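Local coordinates for protein addiction module toxin RelE (Helicobacter pylori, PDB 4LTT) that probably acts as an RNA-cleaving toxin of a type II toxin-antitoxin system, a RelE-family member of the YafQ subfamily that can also bind copper, at residues C59-D64 and L79-H84. Sequence-based numbering, arbitrary orientation.
Sequences CHIKPD and LRLGSH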
loop_
_atom_site.group_PDB
_atom_site.type_symbol
_atom_site.label_atom_id
_atom_site.label_comp_id
_atom_site.label_asym_id
_atom_site.label_seq_id
_atom_site.Cartn_x
_atom_site.Cartn_y
_atom_site.Cartn_z
ATOM N N CYS A 59 -5.227 1.539 1.008
ATOM C CA CYS A 59 -6.142 0.426 1.167
ATOM C C CYS A 59 -5.680 -0.347 2.399
ATOM O O CYS A 59 -4.566 -0.171 2.923
ATOM C CB CYS A 59 -6.250 -0.425 -0.081
ATOM S SG CYS A 59 -4.757 -1.258 -0.560
ATOM N N HIS A 60 -6.587 -1.171 2.884
ATOM C CA HIS A 60 -6.298 -1.990 4.106
ATOM C C HIS A 60 -6.013 -3.405 3.728
ATOM O O HIS A 60 -6.931 -4.101 3.242
ATOM C CB HIS A 60 -7.529 -2.095 4.946
ATOM C CG HIS A 60 -7.793 -0.963 5.802
ATOM N ND1 HIS A 60 -7.969 0.243 5.370
ATOM C CD2 HIS A 60 -8.073 -0.950 7.170
ATOM C CE1 HIS A 60 -8.300 1.042 6.417
ATOM N NE2 HIS A 60 -8.339 0.284 7.498
ATOM N N ILE A 61 -4.818 -3.842 3.932
ATOM C CA ILE A 61 -4.441 -5.270 3.714
ATOM C C ILE A 61 -4.921 -6.140 4.883
ATOM O O ILE A 61 -5.453 -7.246 4.669
ATOM C CB ILE A 61 -2.952 -5.371 3.465
ATOM C CG1 ILE A 61 -2.470 -4.426 2.365
ATOM C CG2 ILE A 61 -2.521 -6.840 3.164
ATOM C CD1 ILE A 61 -3.064 -4.600 0.989
ATOM N N LYS A 62 -4.752 -5.613 6.086
ATOM C CA LYS A 62 -5.250 -6.182 7.336
ATOM C C LYS A 62 -5.677 -4.938 8.150
ATOM O O LYS A 62 -5.289 -3.845 7.884
ATOM C CB LYS A 62 -4.173 -6.979 8.151
ATOM C CG LYS A 62 -3.406 -7.958 7.309
ATOM C CD LYS A 62 -2.937 -9.135 8.147
ATOM C CE LYS A 62 -2.309 -8.896 9.491
ATOM N NZ LYS A 62 -1.227 -9.927 9.729
ATOM N N PRO A 63 -6.394 -5.162 9.272
ATOM C CA PRO A 63 -6.761 -3.965 10.047
ATOM C C PRO A 63 -5.556 -3.048 10.484
ATOM O O PRO A 63 -5.675 -1.785 10.449
ATOM C CB PRO A 63 -7.569 -4.554 11.238
ATOM C CG PRO A 63 -8.026 -5.886 10.781
ATOM C CD PRO A 63 -7.045 -6.390 9.767
ATOM N N ASP A 64 -4.403 -3.633 10.821
ATOM C CA ASP A 64 -3.247 -2.822 11.179
ATOM C C ASP A 64 -2.198 -2.783 10.098
ATOM O O ASP A 64 -1.052 -2.452 10.384
ATOM C CB ASP A 64 -2.597 -3.341 12.457
ATOM C CG ASP A 64 -3.407 -3.048 13.674
ATOM O OD1 ASP A 64 -4.141 -2.040 13.676
ATOM O OD2 ASP A 64 -3.217 -3.792 14.653
ATOM N N LEU A 79 4.411 3.102 -1.535
ATOM C CA LEU A 79 5.056 4.034 -0.630
ATOM C C LEU A 79 5.281 3.503 0.786
ATOM O O LEU A 79 6.395 3.621 1.329
ATOM C CB LEU A 79 4.263 5.343 -0.598
ATOM C CG LEU A 79 4.963 6.473 0.156
ATOM C CD1 LEU A 79 6.089 6.936 -0.710
ATOM C CD2 LEU A 79 4.008 7.651 0.455
ATOM N N ARG A 80 4.233 3.011 1.434
ATOM C CA ARG A 80 4.349 2.578 2.819
ATOM C C ARG A 80 3.483 1.364 2.957
ATOM O O ARG A 80 2.491 1.154 2.248
ATOM C CB ARG A 80 3.751 3.623 3.837
ATOM C CG ARG A 80 4.452 4.956 3.961
ATOM C CD ARG A 80 5.882 4.786 4.370
ATOM N NE ARG A 80 6.067 4.056 5.635
ATOM C CZ ARG A 80 6.171 4.542 6.867
ATOM N NH1 ARG A 80 6.100 5.861 7.080
ATOM N NH2 ARG A 80 6.481 3.733 7.878
ATOM N N LEU A 81 3.806 0.549 3.976
ATOM C CA LEU A 81 3.012 -0.613 4.332
ATOM C C LEU A 81 3.127 -0.772 5.830
ATOM O O LEU A 81 4.195 -1.126 6.358
ATOM C CB LEU A 81 3.603 -1.830 3.637
ATOM C CG LEU A 81 2.806 -3.157 3.866
ATOM C CD1 LEU A 81 1.453 -3.150 3.125
ATOM C CD2 LEU A 81 3.669 -4.367 3.404
ATOM N N GLY A 82 2.081 -0.501 6.562
ATOM C CA GLY A 82 2.218 -0.602 8.046
ATOM C C GLY A 82 0.986 -0.066 8.729
ATOM O O GLY A 82 -0.062 0.139 8.128
ATOM N N SER A 83 1.055 0.110 10.047
ATOM C CA SER A 83 -0.090 0.517 10.832
ATOM C C SER A 83 -0.424 2.004 10.625
ATOM O O SER A 83 0.412 2.785 10.245
ATOM C CB SER A 83 0.149 0.289 12.328
ATOM O OG SER A 83 1.102 1.146 12.794
ATOM N N HIS A 84 -1.622 2.374 11.014
ATOM C CA HIS A 84 -1.999 3.761 11.012
ATOM C C HIS A 84 -1.031 4.608 11.825
ATOM O O HIS A 84 -0.572 5.645 11.387
ATOM C CB HIS A 84 -3.391 3.872 11.567
ATOM C CG HIS A 84 -3.823 5.272 11.766
ATOM N ND1 HIS A 84 -4.165 6.088 10.754
ATOM C CD2 HIS A 84 -4.018 5.941 12.909
ATOM C CE1 HIS A 84 -4.528 7.255 11.249
ATOM N NE2 HIS A 84 -4.477 7.175 12.558
HETATM O O HOH W 1 -3.568 0.391 11.922
#
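Asp64 and Ser83 together bury over half of the 143 Å² between the segments, and they meet through the Asp64 backbone carbonyl. Its O stands 3.2 Å from Ser83 CA, a CA-H...O contact with an angle of 125° at the hydrogen, and 3.6 Å from Ser83 CB. Ser83 N is nearly as close to the same oxygen, but the angle is too poor for a hydrogen bond; this N-H is bonded instead to Glu86 OE1. The carboxylate of Asp64 reaches segment 79-84 through water: one molecule donates to Asp64 OD1 (3.1 Å) and accepts from His84 N (2.9 Å), bridging the loop to helix 84-88. Ser83 is the N-cap of that helix, and a chi1 of 69° lets its hydroxyl cap a backbone N further on. The backbones are wider apart at Ile61 and Leu81, with CA atoms 8.8 Å apart against 4.6 Å for Asp64 and Ser83, so there only side chains meet: Ile61 CG1 touches Leu81 CD1 at 4.2 Å, the two crossing at about a right angle. Leu27 of helix 25-35 packs on both. Strand 65-72 runs between strands 57-60 and 75-82, which fits this spacing; the chain from 61 to 64 turns into it beside the end of 75-82. The water-bridged end adjoins His84, which binds copper in the metal-bound form and is the predicted proton donor, at the putative active site of this RelE-type fold.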